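Local coordinates for protein ULam111 (PDB 5WUT) that probably hydrolyses the beta-1,3-glucan laminarin, as a family 16 glycoside hydrolase built on a beta-jelly-roll fold, at residues Gly96-Phe101 / Ile121-Gly126; Ile58-Glu63 / Met206-Asn211; Tyr84-Ala89 / Tyr230-Gln235. One frame throughout, in Å; residues are numbered along the deposited sequence.

Contact 1. Residues Gly96-Phe101 / Ile121-Gly126; sequences GIWPAF and ILEYVG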
loop_
_atom_site.group_PDB
_atom_site.type_symbol
_atom_site.label_atom_id
_atom_site.label_comp_id
_atom_site.label_asym_id
_atom_site.label_seq_id
_atom_site.Cartn_x
_atom_site.Cartn_y
_atom_site.Cartn_z
ATOM N N GLY A 96 -13.237 19.476 -6.448
ATOM C CA GLY A 96 -12.621 20.792 -6.462
ATOM C C GLY A 96 -11.584 20.998 -5.371
ATOM O O GLY A 96 -10.758 21.891 -5.476
ATOM N N ILE A 97 -11.609 20.163 -4.337
ATOM C CA ILE A 97 -10.677 20.318 -3.229
ATOM C C ILE A 97 -9.317 19.671 -3.553
ATOM O O ILE A 97 -9.250 18.653 -4.248
ATOM C CB ILE A 97 -11.289 19.721 -1.915
ATOM C CG1 ILE A 97 -10.838 20.532 -0.712
ATOM C CG2 ILE A 97 -11.037 18.233 -1.773
ATOM C CD1 ILE A 97 -11.374 21.940 -0.735
ATOM N N TRP A 98 -8.236 20.297 -3.100
ATOM C CA TRP A 98 -6.889 19.775 -3.336
ATOM C C TRP A 98 -5.962 20.017 -2.140
ATOM O O TRP A 98 -5.207 21.012 -2.101
ATOM C CB TRP A 98 -6.281 20.389 -4.609
ATOM C CG TRP A 98 -4.853 19.931 -4.877
ATOM C CD1 TRP A 98 -4.219 18.834 -4.344
ATOM C CD2 TRP A 98 -3.895 20.568 -5.727
ATOM N NE1 TRP A 98 -2.924 18.763 -4.807
ATOM C CE2 TRP A 98 -2.705 19.811 -5.666
ATOM C CE3 TRP A 98 -3.926 21.705 -6.528
ATOM C CZ2 TRP A 98 -1.552 20.165 -6.374
ATOM C CZ3 TRP A 98 -2.785 22.052 -7.242
ATOM C CH2 TRP A 98 -1.614 21.284 -7.159
ATOM N N PRO A 99 -6.015 19.098 -1.168
ATOM C CA PRO A 99 -5.098 19.111 -0.032
ATOM C C PRO A 99 -3.723 18.584 -0.416
ATOM O O PRO A 99 -3.608 17.709 -1.286
ATOM C CB PRO A 99 -5.777 18.179 0.962
ATOM C CG PRO A 99 -6.428 17.154 0.091
ATOM C CD PRO A 99 -6.982 17.991 -1.060
ATOM N N ALA A 100 -2.689 19.112 0.229
ATOM C CA ALA A 100 -1.338 18.659 -0.068
ATOM C C ALA A 100 -0.398 18.802 1.117
ATOM O O ALA A 100 -0.494 19.743 1.896
ATOM C CB ALA A 100 -0.786 19.422 -1.254
ATOM N N PHE A 101 0.520 17.850 1.234
ATOM C CA PHE A 101 1.683 17.952 2.115
ATOM C C PHE A 101 2.893 17.648 1.249
ATOM O O PHE A 101 2.954 16.596 0.608
ATOM C CB PHE A 101 1.576 16.979 3.308
ATOM C CG PHE A 101 2.886 16.747 4.028
ATOM C CD1 PHE A 101 3.551 17.801 4.630
ATOM C CD2 PHE A 101 3.451 15.475 4.097
ATOM C CE1 PHE A 101 4.760 17.600 5.293
ATOM C CE2 PHE A 101 4.667 15.272 4.758
ATOM C CZ PHE A 101 5.311 16.340 5.358
ATOM N N ILE A 121 4.218 14.577 -1.371
ATOM C CA ILE A 121 4.112 13.420 -0.486
ATOM C C ILE A 121 2.658 12.996 -0.232
ATOM O O ILE A 121 2.313 11.823 -0.388
ATOM C CB ILE A 121 4.816 13.719 0.856
ATOM C CG1 ILE A 121 6.268 14.148 0.601
ATOM C CG2 ILE A 121 4.735 12.497 1.778
ATOM C CD1 ILE A 121 7.005 14.638 1.869
ATOM N N LEU A 122 1.820 13.947 0.196
ATOM C CA LEU A 122 0.379 13.746 0.268
ATOM C C LEU A 122 -0.219 14.596 -0.836
ATOM O O LEU A 122 -0.065 15.807 -0.822
ATOM C CB LEU A 122 -0.185 14.150 1.645
ATOM C CG LEU A 122 -1.691 14.001 1.952
ATOM C CD1 LEU A 122 -1.874 14.191 3.440
ATOM C CD2 LEU A 122 -2.637 14.951 1.197
ATOM N N GLU A 123 -0.869 13.960 -1.806
ATOM C CA GLU A 123 -1.564 14.688 -2.868
ATOM C C GLU A 123 -2.867 13.981 -3.175
ATOM O O GLU A 123 -2.877 12.788 -3.496
ATOM C CB GLU A 123 -0.737 14.767 -4.141
ATOM C CG GLU A 123 0.617 15.382 -3.980
ATOM C CD GLU A 123 0.571 16.888 -3.835
ATOM O OE1 GLU A 123 -0.457 17.512 -4.190
ATOM O OE2 GLU A 123 1.585 17.447 -3.362
ATOM N N TYR A 124 -3.964 14.718 -3.094
ATOM C CA TYR A 124 -5.293 14.165 -3.321
ATOM C C TYR A 124 -6.130 15.227 -3.981
ATOM O O TYR A 124 -6.061 16.386 -3.588
ATOM C CB TYR A 124 -5.917 13.726 -2.001
ATOM C CG TYR A 124 -7.362 13.292 -2.033
ATOM C CD1 TYR A 124 -8.364 14.157 -1.611
ATOM C CD2 TYR A 124 -7.725 11.998 -2.416
ATOM C CE1 TYR A 124 -9.699 13.754 -1.606
ATOM C CE2 TYR A 124 -9.041 11.592 -2.407
ATOM C CZ TYR A 124 -10.025 12.478 -2.001
ATOM O OH TYR A 124 -11.336 12.079 -1.992
ATOM N N VAL A 125 -6.879 14.856 -5.011
ATOM C CA VAL A 125 -7.847 15.797 -5.561
ATOM C C VAL A 125 -9.210 15.169 -5.404
ATOM O O VAL A 125 -9.444 14.044 -5.849
ATOM C CB VAL A 125 -7.548 16.180 -7.027
ATOM C CG1 VAL A 125 -6.293 17.026 -7.088
ATOM C CG2 VAL A 125 -7.403 14.948 -7.920
ATOM N N GLY A 126 -10.107 15.885 -4.737
ATOM C CA GLY A 126 -11.408 15.341 -4.409
ATOM C C GLY A 126 -12.250 14.954 -5.619
ATOM O O GLY A 126 -13.206 14.178 -5.493
#

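Contact 2. Residues Ile58-Glu63 / Met206-Asn211; sequences ITAKKE and MAIGGN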
loop_
_atom_site.group_PDB
_atom_site.type_symbol
_atom_site.label_atom_id
_atom_site.label_comp_id
_atom_site.label_asym_id
_atom_site.label_seq_id
_atom_site.Cartn_x
_atom_site.Cartn_y
_atom_site.Cartn_z
ATOM N N ILE A 58 -7.247 22.607 8.924
ATOM C CA ILE A 58 -7.410 23.653 7.928
ATOM C C ILE A 58 -8.795 23.537 7.332
ATOM O O ILE A 58 -9.193 22.453 6.899
ATOM C CB ILE A 58 -6.360 23.538 6.818
ATOM C CG1 ILE A 58 -4.954 23.742 7.403
ATOM C CG2 ILE A 58 -6.665 24.527 5.677
ATOM C CD1 ILE A 58 -3.836 23.408 6.446
ATOM N N THR A 59 -9.541 24.641 7.311
ATOM C CA THR A 59 -10.883 24.606 6.739
ATOM C C THR A 59 -10.984 25.451 5.472
ATOM O O THR A 59 -10.616 26.634 5.464
ATOM C CB THR A 59 -11.941 25.090 7.751
ATOM O OG1 THR A 59 -11.944 24.216 8.887
ATOM C CG2 THR A 59 -13.327 25.070 7.122
ATOM N N ALA A 60 -11.446 24.811 4.402
ATOM C CA ALA A 60 -11.737 25.488 3.144
ATOM C C ALA A 60 -13.169 26.004 3.211
ATOM O O ALA A 60 -14.075 25.250 3.547
ATOM C CB ALA A 60 -11.553 24.532 1.966
ATOM N N LYS A 61 -13.345 27.297 2.943
ATOM C CA LYS A 61 -14.649 27.940 3.078
ATOM C C LYS A 61 -15.027 28.695 1.818
ATOM O O LYS A 61 -14.169 29.162 1.077
ATOM C CB LYS A 61 -14.659 28.923 4.254
ATOM C CG LYS A 61 -14.259 28.346 5.605
ATOM C CD LYS A 61 -14.308 29.446 6.674
ATOM C CE LYS A 61 -13.235 29.271 7.753
ATOM N NZ LYS A 61 -13.069 30.504 8.599
ATOM N N LYS A 62 -16.331 28.838 1.608
ATOM C CA LYS A 62 -16.834 29.730 0.585
ATOM C C LYS A 62 -17.779 30.743 1.233
ATOM O O LYS A 62 -18.718 30.369 1.928
ATOM C CB LYS A 62 -17.542 28.946 -0.514
ATOM C CG LYS A 62 -18.031 29.824 -1.662
ATOM C CD LYS A 62 -18.997 29.056 -2.557
ATOM C CE LYS A 62 -19.529 29.928 -3.685
ATOM N NZ LYS A 62 -20.721 30.705 -3.236
ATOM N N GLU A 63 -17.488 32.021 1.024
ATOM C CA GLU A 63 -18.276 33.116 1.582
ATOM C C GLU A 63 -18.570 34.087 0.442
ATOM O O GLU A 63 -17.681 34.774 -0.070
ATOM C CB GLU A 63 -17.513 33.771 2.742
ATOM C CG GLU A 63 -17.458 32.863 3.988
ATOM C CD GLU A 63 -16.168 32.984 4.815
ATOM O OE1 GLU A 63 -15.064 33.103 4.231
ATOM O OE2 GLU A 63 -16.258 32.947 6.060
ATOM N N MET A 206 -4.295 23.696 1.383
ATOM C CA MET A 206 -5.463 23.128 0.722
ATOM C C MET A 206 -5.971 24.121 -0.312
ATOM O O MET A 206 -6.460 25.210 0.025
ATOM C CB MET A 206 -6.549 22.750 1.732
ATOM C CG MET A 206 -7.857 22.306 1.067
ATOM S SD MET A 206 -9.040 21.442 2.126
ATOM C CE MET A 206 -8.992 22.444 3.610
ATOM N N ALA A 207 -5.784 23.777 -1.580
ATOM C CA ALA A 207 -6.239 24.618 -2.679
ATOM C C ALA A 207 -7.668 24.261 -3.139
ATOM O O ALA A 207 -8.216 23.210 -2.804
ATOM C CB ALA A 207 -5.272 24.528 -3.839
ATOM N N ILE A 208 -8.275 25.180 -3.884
ATOM C CA ILE A 208 -9.628 25.025 -4.389
ATOM C C ILE A 208 -9.661 25.316 -5.881
ATOM O O ILE A 208 -9.248 26.394 -6.308
ATOM C CB ILE A 208 -10.605 25.979 -3.675
ATOM C CG1 ILE A 208 -10.673 25.619 -2.191
ATOM C CG2 ILE A 208 -11.992 25.934 -4.357
ATOM C CD1 ILE A 208 -11.327 26.696 -1.323
ATOM N N GLY A 209 -10.099 24.339 -6.670
ATOM C CA GLY A 209 -10.219 24.522 -8.110
ATOM C C GLY A 209 -8.891 24.681 -8.813
ATOM O O GLY A 209 -7.886 24.164 -8.346
ATOM N N GLY A 210 -8.884 25.392 -9.940
ATOM C CA GLY A 210 -7.642 25.577 -10.661
ATOM C C GLY A 210 -7.273 24.491 -11.654
ATOM O O GLY A 210 -8.028 23.537 -11.882
ATOM N N ASN A 211 -6.077 24.636 -12.217
ATOM C CA ASN A 211 -5.619 23.798 -13.309
ATOM C C ASN A 211 -5.444 22.339 -12.896
ATOM O O ASN A 211 -5.637 21.432 -13.706
ATOM C CB ASN A 211 -4.279 24.365 -13.815
ATOM C CG ASN A 211 -3.595 23.471 -14.843
ATOM O OD1 ASN A 211 -4.208 23.063 -15.819
ATOM N ND2 ASN A 211 -2.307 23.202 -14.635
#

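Contact 3. Residues Tyr84-Ala89 / Tyr230-Gln235; sequences YIEARA and YIKVYQ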
loop_
_atom_site.group_PDB
_atom_site.type_symbol
_atom_site.label_atom_id
_atom_site.label_comp_id
_atom_site.label_asym_id
_atom_site.label_seq_id
_atom_site.Cartn_x
_atom_site.Cartn_y
_atom_site.Cartn_z
ATOM N N TYR A 84 13.667 9.808 6.836
ATOM C CA TYR A 84 12.351 9.216 6.712
ATOM C C TYR A 84 11.389 10.247 7.268
ATOM O O TYR A 84 11.454 10.595 8.445
ATOM C CB TYR A 84 12.235 7.880 7.458
ATOM C CG TYR A 84 10.974 7.118 7.061
ATOM C CD1 TYR A 84 9.766 7.332 7.717
ATOM C CD2 TYR A 84 11.001 6.194 6.012
ATOM C CE1 TYR A 84 8.607 6.641 7.334
ATOM C CE2 TYR A 84 9.864 5.492 5.637
ATOM C CZ TYR A 84 8.673 5.724 6.296
ATOM O OH TYR A 84 7.549 5.031 5.893
ATOM N N ILE A 85 10.510 10.746 6.412
ATOM C CA ILE A 85 9.640 11.860 6.769
ATOM C C ILE A 85 8.195 11.372 6.656
ATOM O O ILE A 85 7.801 10.854 5.622
ATOM C CB ILE A 85 9.906 13.072 5.872
ATOM C CG1 ILE A 85 11.301 13.650 6.149
ATOM C CG2 ILE A 85 8.822 14.124 6.050
ATOM C CD1 ILE A 85 11.788 14.595 5.097
ATOM N N GLU A 86 7.425 11.497 7.731
ATOM C CA GLU A 86 6.075 10.907 7.788
ATOM C C GLU A 86 5.038 11.879 8.319
ATOM O O GLU A 86 5.280 12.549 9.329
ATOM C CB GLU A 86 6.107 9.650 8.679
ATOM C CG GLU A 86 4.764 8.937 8.867
ATOM C CD GLU A 86 4.896 7.786 9.870
ATOM O OE1 GLU A 86 5.374 6.694 9.486
ATOM O OE2 GLU A 86 4.559 7.987 11.057
ATOM N N ALA A 87 3.889 11.951 7.643
ATOM C CA ALA A 87 2.761 12.737 8.121
ATOM C C ALA A 87 1.558 11.840 8.321
ATOM O O ALA A 87 1.375 10.861 7.601
ATOM C CB ALA A 87 2.413 13.869 7.143
ATOM N N ARG A 88 0.751 12.155 9.324
ATOM C CA ARG A 88 -0.494 11.444 9.564
ATOM C C ARG A 88 -1.612 12.442 9.352
ATOM O O ARG A 88 -1.611 13.511 9.969
ATOM C CB ARG A 88 -0.520 10.852 10.978
ATOM C CG ARG A 88 -1.794 10.114 11.298
ATOM C CD ARG A 88 -1.703 9.378 12.625
ATOM N NE ARG A 88 -2.888 8.556 12.826
ATOM C CZ ARG A 88 -3.945 8.911 13.551
ATOM N NH1 ARG A 88 -3.982 10.078 14.159
ATOM N NH2 ARG A 88 -4.973 8.086 13.661
ATOM N N ALA A 89 -2.541 12.138 8.451
ATOM C CA ALA A 89 -3.538 13.134 8.086
ATOM C C ALA A 89 -4.861 12.532 7.653
ATOM O O ALA A 89 -4.935 11.366 7.264
ATOM C CB ALA A 89 -3.001 14.038 6.986
ATOM N N TYR A 230 0.476 15.054 12.723
ATOM C CA TYR A 230 1.884 15.316 12.943
ATOM C C TYR A 230 2.710 15.262 11.662
ATOM O O TYR A 230 2.261 14.760 10.624
ATOM C CB TYR A 230 2.456 14.312 13.961
ATOM C CG TYR A 230 2.455 12.845 13.539
ATOM C CD1 TYR A 230 3.292 12.380 12.517
ATOM C CD2 TYR A 230 1.662 11.923 14.201
ATOM C CE1 TYR A 230 3.304 11.044 12.149
ATOM C CE2 TYR A 230 1.675 10.583 13.851
ATOM C CZ TYR A 230 2.496 10.151 12.833
ATOM O OH TYR A 230 2.484 8.815 12.506
ATOM N N ILE A 231 3.920 15.799 11.760
ATOM C CA ILE A 231 5.012 15.543 10.825
ATOM C C ILE A 231 6.168 15.048 11.674
ATOM O O ILE A 231 6.528 15.721 12.644
ATOM C CB ILE A 231 5.461 16.802 10.054
ATOM C CG1 ILE A 231 4.328 17.368 9.201
ATOM C CG2 ILE A 231 6.667 16.469 9.169
ATOM C CD1 ILE A 231 4.636 18.781 8.681
ATOM N N LYS A 232 6.739 13.891 11.328
ATOM C CA LYS A 232 7.916 13.349 12.020
ATOM C C LYS A 232 9.061 13.256 11.039
ATOM O O LYS A 232 8.858 12.861 9.887
ATOM C CB LYS A 232 7.640 11.955 12.607
ATOM C CG LYS A 232 6.685 11.953 13.771
ATOM C CD LYS A 232 6.357 10.523 14.183
ATOM C CE LYS A 232 5.309 10.501 15.278
ATOM N NZ LYS A 232 5.067 9.095 15.746
ATOM N N VAL A 233 10.262 13.605 11.481
ATOM C CA VAL A 233 11.452 13.472 10.640
ATOM C C VAL A 233 12.481 12.597 11.331
ATOM O O VAL A 233 12.920 12.907 12.448
ATOM C CB VAL A 233 12.110 14.826 10.330
ATOM C CG1 VAL A 233 13.313 14.622 9.422
ATOM C CG2 VAL A 233 11.096 15.773 9.699
ATOM N N TYR A 234 12.856 11.509 10.670
ATOM C CA TYR A 234 13.881 10.604 11.187
ATOM C C TYR A 234 15.160 10.683 10.352
ATOM O O TYR A 234 15.092 10.761 9.130
ATOM C CB TYR A 234 13.389 9.154 11.186
ATOM C CG TYR A 234 12.154 8.865 12.006
ATOM C CD1 TYR A 234 10.881 9.051 11.472
ATOM C CD2 TYR A 234 12.259 8.361 13.293
ATOM C CE1 TYR A 234 9.751 8.761 12.202
ATOM C CE2 TYR A 234 11.132 8.061 14.035
ATOM C CZ TYR A 234 9.882 8.265 13.488
ATOM O OH TYR A 234 8.765 7.975 14.238
ATOM N N GLN A 235 16.323 10.675 11.002
ATOM C CA GLN A 235 17.599 10.632 10.283
ATOM C C GLN A 235 18.568 9.719 11.014
ATOM O O GLN A 235 18.472 9.599 12.228
ATOM C CB GLN A 235 18.205 12.032 10.141
ATOM C CG GLN A 235 17.375 13.031 9.354
ATOM C CD GLN A 235 18.044 14.396 9.254
ATOM O OE1 GLN A 235 18.705 14.850 10.194
ATOM N NE2 GLN A 235 17.875 15.056 8.118
HETATM O O HOH W 1 5.529 7.187 13.430
#

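Contact 1. Residues Gly96-Phe101 / Ile121-Gly126
Trp98 and Glu123 make the one polar side-chain bond between these two antiparallel segments. The indole NE1 donates to Glu123 OE1 at 2.8 Å, and the carboxylate oxygen sits at the edge of the ring, only 11° out of its plane. With CG of Trp98 anti to the backbone N (chi1 177°), the indole stands out from the sheet with its NE1 edge turned toward Glu123, while the Glu123 chain bends at chi2 to bring its carboxylate back over the CB of Ala100. The OE2 branch lies close to Asp120 OD1.

Backbone bonds hold both ends. Phe101 O accepts from Leu122 N at 2.9 Å and from Ile121 N at 3.1 Å, so two consecutive residues face one; Leu122 O takes the return bond from Phe101 N. At the far end Gly126 N reaches Ile97 O at 2.9 Å. Between them the ladder lapses, because Pro99 has no N-H to offer the buried Tyr124 O, which has no hydrogen-bond donor and meets Pro99 CD at 3.1 Å instead.

Apolar contacts fill in on both faces. Val125 CG1 lies over the five-membered ring of Trp98 in a CH-pi contact, 4.1 Å from its centroid. On the other face Phe101 runs alongside Ile121, its CE2 3.8 Å from Ile121 CD1, and Pro99 CG meets the edge of the Tyr124 ring, whose hydroxyl is hydrogen-bonded to Glu157.

The double acceptance at Phe101 O defines a classic beta bulge, consistent with the bulged E-x-D-x-x-E signature strand of family 16 laminarinases, which would end at Glu123.

Contact 2. Residues Ile58-Glu63 / Met206-Asn211
Met206 reaches Ile58 and Ala60 through a chain that runs straight and then hooks: CG is anti to the backbone N (chi1 173°), chi2 is extended too, and the bend comes at the last torsion (chi3 44°). That final turn lays the methyl against the strand of Ile58-Glu63. Ile58 CG2, itself anti to the backbone N, passes the methionine in the opposite direction and lies 3.7 Å from Met206 CE. The same methyl is 3.7 Å from Ala60 CB and comes within 3.3 Å of Ile58 O, on the peptide that joins Ile58 to Thr59. Ile208 also reaches Ala60, its CD1 3.9 Å from Ala60 CB.

The two strands run nearly parallel, 16° apart, with axes 8.1 Å from each other. Strand 66-80 lies between them and pairs with each, so they are next-but-one neighbours whose side chains meet across it on one face, where Ile97 packs against Ala60, Met206 and Ile208.

The side-chain contacts are apolar, with the methyl also lying against backbone polar atoms, so the contact depends on shape and dispersion; polar groups bond outward, Met206 O to Ser69 OG, Ile208 N to Gln42 OE1 and Thr59 OG1 to Asp225 OD1.

Contact 3. Residues Tyr84-Ala89 / Tyr230-Gln235
Tyr84 to Ala87 pair with Tyr234 to Ile231 as antiparallel strands whose axes approach to 4.7 Å, with reciprocal N-H to O bonds joining Tyr84 to Tyr234 and Glu86 to Lys232.

The side chains of Tyr230, Glu86, Lys232 and Arg88 share one face. Tyr230 holds CG between its backbone N and carbonyl carbon (chi1 64°), the crowded position, and this swings the ring across to the other strand. Its hydroxyl donates to Glu86 OE2 at 2.7 Å, meeting the carboxylate on the anti side and 30° out of its plane. A water donates to Glu86 OE2 at 2.7 Å and accepts from Lys232 NZ at 3.0 Å, bridging two groups of opposite charge, OE2 and NZ, that are 4.8 Å apart. The ring is clamped between aliphatic carbons: Lys232 CE stands 3.6 Å above the centre of one face, while Arg88 CB makes a CH-pi contact with the other, 3.8 Å from the centroid. A leucine in place of Tyr230 would probably leave Glu86 OE2 without its hydroxyl donor and the Lys232 and Arg88 chains without the flat surface that separates them. Farther along, the Tyr84 carbonyl oxygen lies at the edge of the Tyr234 ring.

On the opposite face Ile85 and Val233 lie side by side, CG1 to CG1 4.0 Å, and Ile231 follows beyond them. These residues pack on Phe202 of strand 200-208. Within its own layer the pair is flanked by strand 161-167, bonded to strand 83-90, and by strand 7-11, bonded to strand 224-234; Arg88 is tied to Asp229 by a salt bridge.

Overall arrangement
Contact 1 touches both of the others. Its centre lies about 11 Å from that of contact 2, and Trp98 O and Gly96 O accept from the backbones of Ala207 and Gly209, so strands 97-105 and 200-208 continue one layer; Ile97 CG1 packs 3.5 Å from Met206 SD. Toward contact 3, about 17 Å away between centres, Phe101 CE2 meets Ala87 CB at 3.6 Å across the sandwich core. Contacts 2 and 3 stay about 9 Å apart at their nearest atoms, but strand 55-63 of contact 2 pairs with strand 224-234, which carries one segment of contact 3. The Trp98 and Glu123 face, turned away from that core, probably lines the family's substrate cleft.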